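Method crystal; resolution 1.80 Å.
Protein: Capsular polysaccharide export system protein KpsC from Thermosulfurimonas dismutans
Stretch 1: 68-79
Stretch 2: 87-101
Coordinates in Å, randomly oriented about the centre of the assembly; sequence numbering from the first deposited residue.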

# COMPACT_ATOMS: atom_id res chain seq x y z
N PRO A 68 -8.26 9.30 -20.30
CA PRO A 68 -7.87 8.40 -19.21
C PRO A 68 -7.68 9.17 -17.91
O PRO A 68 -7.20 10.31 -17.91
CB PRO A 68 -6.55 7.79 -19.70
CG PRO A 68 -6.55 8.01 -21.18
CD PRO A 68 -7.28 9.28 -21.40
N TYR A 69 -8.07 8.55 -16.80
CA TYR A 69 -7.83 9.10 -15.47
C TYR A 69 -6.69 8.32 -14.82
O TYR A 69 -6.79 7.10 -14.65
CB TYR A 69 -9.08 9.04 -14.59
CG TYR A 69 -8.79 9.48 -13.18
CD1 TYR A 69 -8.68 10.83 -12.86
CD2 TYR A 69 -8.60 8.55 -12.16
CE1 TYR A 69 -8.40 11.24 -11.57
CE2 TYR A 69 -8.32 8.95 -10.87
CZ TYR A 69 -8.22 10.29 -10.58
OH TYR A 69 -7.94 10.70 -9.30
N LEU A 70 -5.63 9.03 -14.45
CA LEU A 70 -4.48 8.44 -13.78
C LEU A 70 -4.64 8.62 -12.28
O LEU A 70 -4.57 9.74 -11.77
CB LEU A 70 -3.18 9.07 -14.27
CG LEU A 70 -2.98 9.16 -15.79
CD1 LEU A 70 -1.59 9.69 -16.10
CD2 LEU A 70 -3.20 7.82 -16.45
N ALA A 71 -4.86 7.51 -11.57
CA ALA A 71 -4.90 7.53 -10.11
C ALA A 71 -3.47 7.50 -9.57
O ALA A 71 -2.72 6.56 -9.84
CB ALA A 71 -5.70 6.34 -9.58
N LEU A 72 -3.10 8.53 -8.81
CA LEU A 72 -1.75 8.66 -8.26
C LEU A 72 -1.77 8.38 -6.77
O LEU A 72 -2.66 8.84 -6.05
CB LEU A 72 -1.19 10.05 -8.52
CG LEU A 72 -1.32 10.59 -9.95
CD1 LEU A 72 -0.78 12.01 -10.04
CD2 LEU A 72 -0.60 9.68 -10.94
N GLU A 73 -0.78 7.62 -6.30
CA GLU A 73 -0.61 7.34 -4.88
C GLU A 73 0.87 7.18 -4.59
O GLU A 73 1.69 6.99 -5.50
CB GLU A 73 -1.36 6.06 -4.45
CG GLU A 73 -2.86 6.03 -4.75
CD GLU A 73 -3.68 6.84 -3.77
OE1 GLU A 73 -4.89 7.04 -4.03
OE2 GLU A 73 -3.13 7.28 -2.74
N ASP A 74 1.22 7.27 -3.31
CA ASP A 74 2.58 6.92 -2.89
C ASP A 74 2.86 5.47 -3.23
O ASP A 74 1.97 4.61 -3.16
CB ASP A 74 2.76 7.16 -1.39
CG ASP A 74 2.80 8.63 -1.04
OD1 ASP A 74 3.19 9.44 -1.90
OD2 ASP A 74 2.44 8.97 0.11
N GLY A 75 4.10 5.19 -3.60
CA GLY A 75 4.51 3.82 -3.85
C GLY A 75 4.48 2.99 -2.57
O GLY A 75 4.36 3.50 -1.46
N PHE A 76 4.59 1.67 -2.76
CA PHE A 76 4.60 0.77 -1.61
C PHE A 76 5.86 0.94 -0.77
O PHE A 76 5.81 0.79 0.45
CB PHE A 76 4.45 -0.67 -2.09
CG PHE A 76 3.09 -0.99 -2.66
CD1 PHE A 76 1.94 -0.64 -1.97
CD2 PHE A 76 2.97 -1.63 -3.88
CE1 PHE A 76 0.69 -0.93 -2.49
CE2 PHE A 76 1.73 -1.92 -4.41
CZ PHE A 76 0.59 -1.57 -3.71
N LEU A 77 6.99 1.24 -1.41
CA LEU A 77 8.19 1.70 -0.72
C LEU A 77 8.29 3.20 -0.94
O LEU A 77 8.54 3.65 -2.06
CB LEU A 77 9.44 0.99 -1.25
CG LEU A 77 9.49 -0.53 -1.15
CD1 LEU A 77 10.83 -1.05 -1.66
CD2 LEU A 77 9.25 -0.99 0.28
N ARG A 78 8.07 3.98 0.12
CA ARG A 78 7.88 5.42 -0.04
C ARG A 78 9.12 6.23 0.32
O ARG A 78 9.59 7.03 -0.50
CB ARG A 78 6.69 5.90 0.80
CG ARG A 78 6.27 7.32 0.44
CD ARG A 78 5.45 7.98 1.52
NE ARG A 78 5.11 9.35 1.14
CZ ARG A 78 5.95 10.38 1.20
NH1 ARG A 78 7.20 10.21 1.61
NH2 ARG A 78 5.54 11.59 0.83
N SER A 79 9.65 6.08 1.52
CA SER A 79 10.65 7.03 2.00
C SER A 79 11.26 6.55 3.31
O SER A 79 10.86 5.52 3.87
CB SER A 79 10.02 8.42 2.18
OG SER A 79 8.89 8.34 3.03
N PRO A 87 9.64 13.67 0.18
CA PRO A 87 8.89 13.29 -1.02
C PRO A 87 8.94 11.79 -1.23
O PRO A 87 9.83 11.11 -0.71
CB PRO A 87 9.63 14.04 -2.15
CG PRO A 87 11.02 14.16 -1.65
CD PRO A 87 10.91 14.34 -0.16
N PRO A 88 7.99 11.24 -1.99
CA PRO A 88 7.99 9.79 -2.21
C PRO A 88 9.12 9.37 -3.14
O PRO A 88 9.46 10.08 -4.09
CB PRO A 88 6.62 9.52 -2.83
CG PRO A 88 6.27 10.79 -3.51
CD PRO A 88 6.87 11.89 -2.67
N LEU A 89 9.70 8.20 -2.86
CA LEU A 89 10.75 7.64 -3.69
C LEU A 89 10.20 6.79 -4.83
O LEU A 89 10.92 6.54 -5.80
CB LEU A 89 11.70 6.80 -2.84
CG LEU A 89 12.42 7.57 -1.73
CD1 LEU A 89 13.26 6.62 -0.89
CD2 LEU A 89 13.28 8.69 -2.30
N SER A 90 8.95 6.34 -4.73
CA SER A 90 8.27 5.69 -5.83
C SER A 90 6.83 6.18 -5.84
O SER A 90 6.29 6.63 -4.83
CB SER A 90 8.32 4.16 -5.72
OG SER A 90 7.66 3.70 -4.56
N LEU A 91 6.20 6.07 -7.01
CA LEU A 91 4.86 6.60 -7.22
C LEU A 91 4.05 5.56 -7.98
O LEU A 91 4.53 4.97 -8.95
CB LEU A 91 4.90 7.91 -8.00
CG LEU A 91 3.64 8.76 -8.01
CD1 LEU A 91 3.46 9.48 -6.68
CD2 LEU A 91 3.70 9.76 -9.16
N ILE A 92 2.82 5.34 -7.53
CA ILE A 92 1.88 4.48 -8.24
C ILE A 92 1.06 5.34 -9.19
O ILE A 92 0.49 6.36 -8.78
CB ILE A 92 0.99 3.71 -7.25
CG1 ILE A 92 1.79 2.56 -6.63
CG2 ILE A 92 -0.26 3.16 -7.96
CD1 ILE A 92 1.13 1.92 -5.43
N VAL A 93 1.01 4.94 -10.45
CA VAL A 93 0.30 5.66 -11.50
C VAL A 93 -0.58 4.63 -12.19
O VAL A 93 -0.08 3.81 -12.98
CB VAL A 93 1.25 6.34 -12.49
CG1 VAL A 93 0.47 7.09 -13.56
CG2 VAL A 93 2.20 7.28 -11.75
N ASP A 94 -1.87 4.64 -11.90
CA ASP A 94 -2.78 3.60 -12.36
C ASP A 94 -3.80 4.19 -13.32
O ASP A 94 -4.70 4.94 -12.89
CB ASP A 94 -3.49 2.94 -11.17
CG ASP A 94 -4.16 1.63 -11.54
OD1 ASP A 94 -4.69 1.53 -12.67
OD2 ASP A 94 -4.15 0.70 -10.71
N PRO A 95 -3.73 3.90 -14.63
CA PRO A 95 -4.73 4.42 -15.57
C PRO A 95 -5.97 3.56 -15.70
O PRO A 95 -6.85 3.90 -16.50
CB PRO A 95 -3.96 4.46 -16.90
CG PRO A 95 -2.74 3.60 -16.72
CD PRO A 95 -2.69 3.10 -15.31
N VAL A 96 -6.08 2.47 -14.94
CA VAL A 96 -7.24 1.58 -15.01
C VAL A 96 -8.15 1.86 -13.82
O VAL A 96 -9.33 2.20 -13.98
CB VAL A 96 -6.79 0.11 -15.03
CG1 VAL A 96 -7.99 -0.83 -14.94
CG2 VAL A 96 -5.99 -0.18 -16.30
N GLY A 97 -7.61 1.71 -12.62
CA GLY A 97 -8.32 2.00 -11.39
C GLY A 97 -7.35 2.41 -10.31
O GLY A 97 -6.55 3.34 -10.52
N ILE A 98 -7.38 1.75 -9.16
CA ILE A 98 -6.34 1.92 -8.15
C ILE A 98 -6.32 0.67 -7.28
O ILE A 98 -7.34 0.02 -7.07
CB ILE A 98 -6.55 3.21 -7.32
CG1 ILE A 98 -5.28 3.54 -6.52
CG2 ILE A 98 -7.75 3.07 -6.38
CD1 ILE A 98 -4.04 3.78 -7.37
N TYR A 99 -5.12 0.35 -6.77
CA TYR A 99 -4.88 -0.99 -6.23
C TYR A 99 -5.82 -1.32 -5.08
O TYR A 99 -6.24 -2.47 -4.93
CB TYR A 99 -3.43 -1.13 -5.78
CG TYR A 99 -3.02 -0.19 -4.67
CD1 TYR A 99 -2.49 1.07 -4.95
CD2 TYR A 99 -3.15 -0.56 -3.33
CE1 TYR A 99 -2.11 1.93 -3.93
CE2 TYR A 99 -2.77 0.30 -2.31
CZ TYR A 99 -2.25 1.54 -2.62
OH TYR A 99 -1.88 2.39 -1.61
N TYR A 100 -6.16 -0.34 -4.24
CA TYR A 100 -6.97 -0.62 -3.06
C TYR A 100 -8.46 -0.59 -3.35
O TYR A 100 -9.26 -0.88 -2.45
CB TYR A 100 -6.65 0.36 -1.92
CG TYR A 100 -6.79 1.83 -2.26
CD1 TYR A 100 -8.04 2.45 -2.24
CD2 TYR A 100 -5.68 2.61 -2.56
CE1 TYR A 100 -8.17 3.79 -2.53
CE2 TYR A 100 -5.81 3.95 -2.85
CZ TYR A 100 -7.05 4.54 -2.83
OH TYR A 100 -7.18 5.88 -3.12
N ASP A 101 -8.87 -0.28 -4.58
CA ASP A 101 -10.28 -0.24 -4.95
C ASP A 101 -10.68 -1.60 -5.52
O ASP A 101 -10.44 -1.88 -6.70
CB ASP A 101 -10.55 0.89 -5.94
CG ASP A 101 -12.01 0.96 -6.36
OD1 ASP A 101 -12.81 0.13 -5.89
OD2 ASP A 101 -12.35 1.86 -7.16
O HOH W 1 -8.98 5.86 -16.73
O HOH W 2 0.39 3.88 -1.19
O HOH W 3 7.02 0.99 -4.36

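The apolar centre of this contact lies on the face of the antiparallel strand pair that carries Ala71, Glu73 and Ile92. Ile92, in the m, t rotamer, sends its CD1 over one face of the Phe76 ring, 4.0 Å from the ring centroid and nearly on its normal, so that a methyl group meets the aromatic cloud. The same ring turns its edge to the face of Tyr99, with Phe76 CE1 3.7 Å from Tyr99 CE2 and the planes at 70°. Alongside, Ala71 contributes just a methyl group, which suits a crowded spot: Ala71 CB lies 3.8 Å from Ile98 CD1 and 3.3 Å from Gly97 O. On the other face, Leu72 CD2 packs against Val93 CG2 at 3.8 Å, and toward the strand end Leu70 CD2 rests on Pro95 CB at 3.5 Å.

Between these layers runs the backbone ladder. Ala71 and Asp94 exchange two hydrogen bonds, each 2.9 Å from N to O; Glu73 N donates to Ile92 O at 3.1 Å and Ile92 N to Glu73 O at 2.8 Å. Gly75 N continues the pattern to Ser90 O at 2.9 Å. Glycine fits here because a CB would fall 1.8 Å from Ser90 OG, the hydroxyl that donates to Leu77 O at 2.7 Å.

Polar groups finish the contact. The aliphatic part of Glu73 packs through CG on Ile98 CD1 at 3.6 Å, while its OE1 accepts a hydrogen bond from Tyr100 OH at 2.7 Å, combining apolar cover with a polar tip. A water joins Asp74 O, 2.6 Å from its oxygen, to Tyr99 OH, 2.7 Å away. Beyond the strands, Leu89 N donates to Arg78 O at 2.6 Å, and the Arg78 guanidinium, held by a salt bridge from NE to Asp74 OD2 at 2.9 Å, lays one face over Pro88.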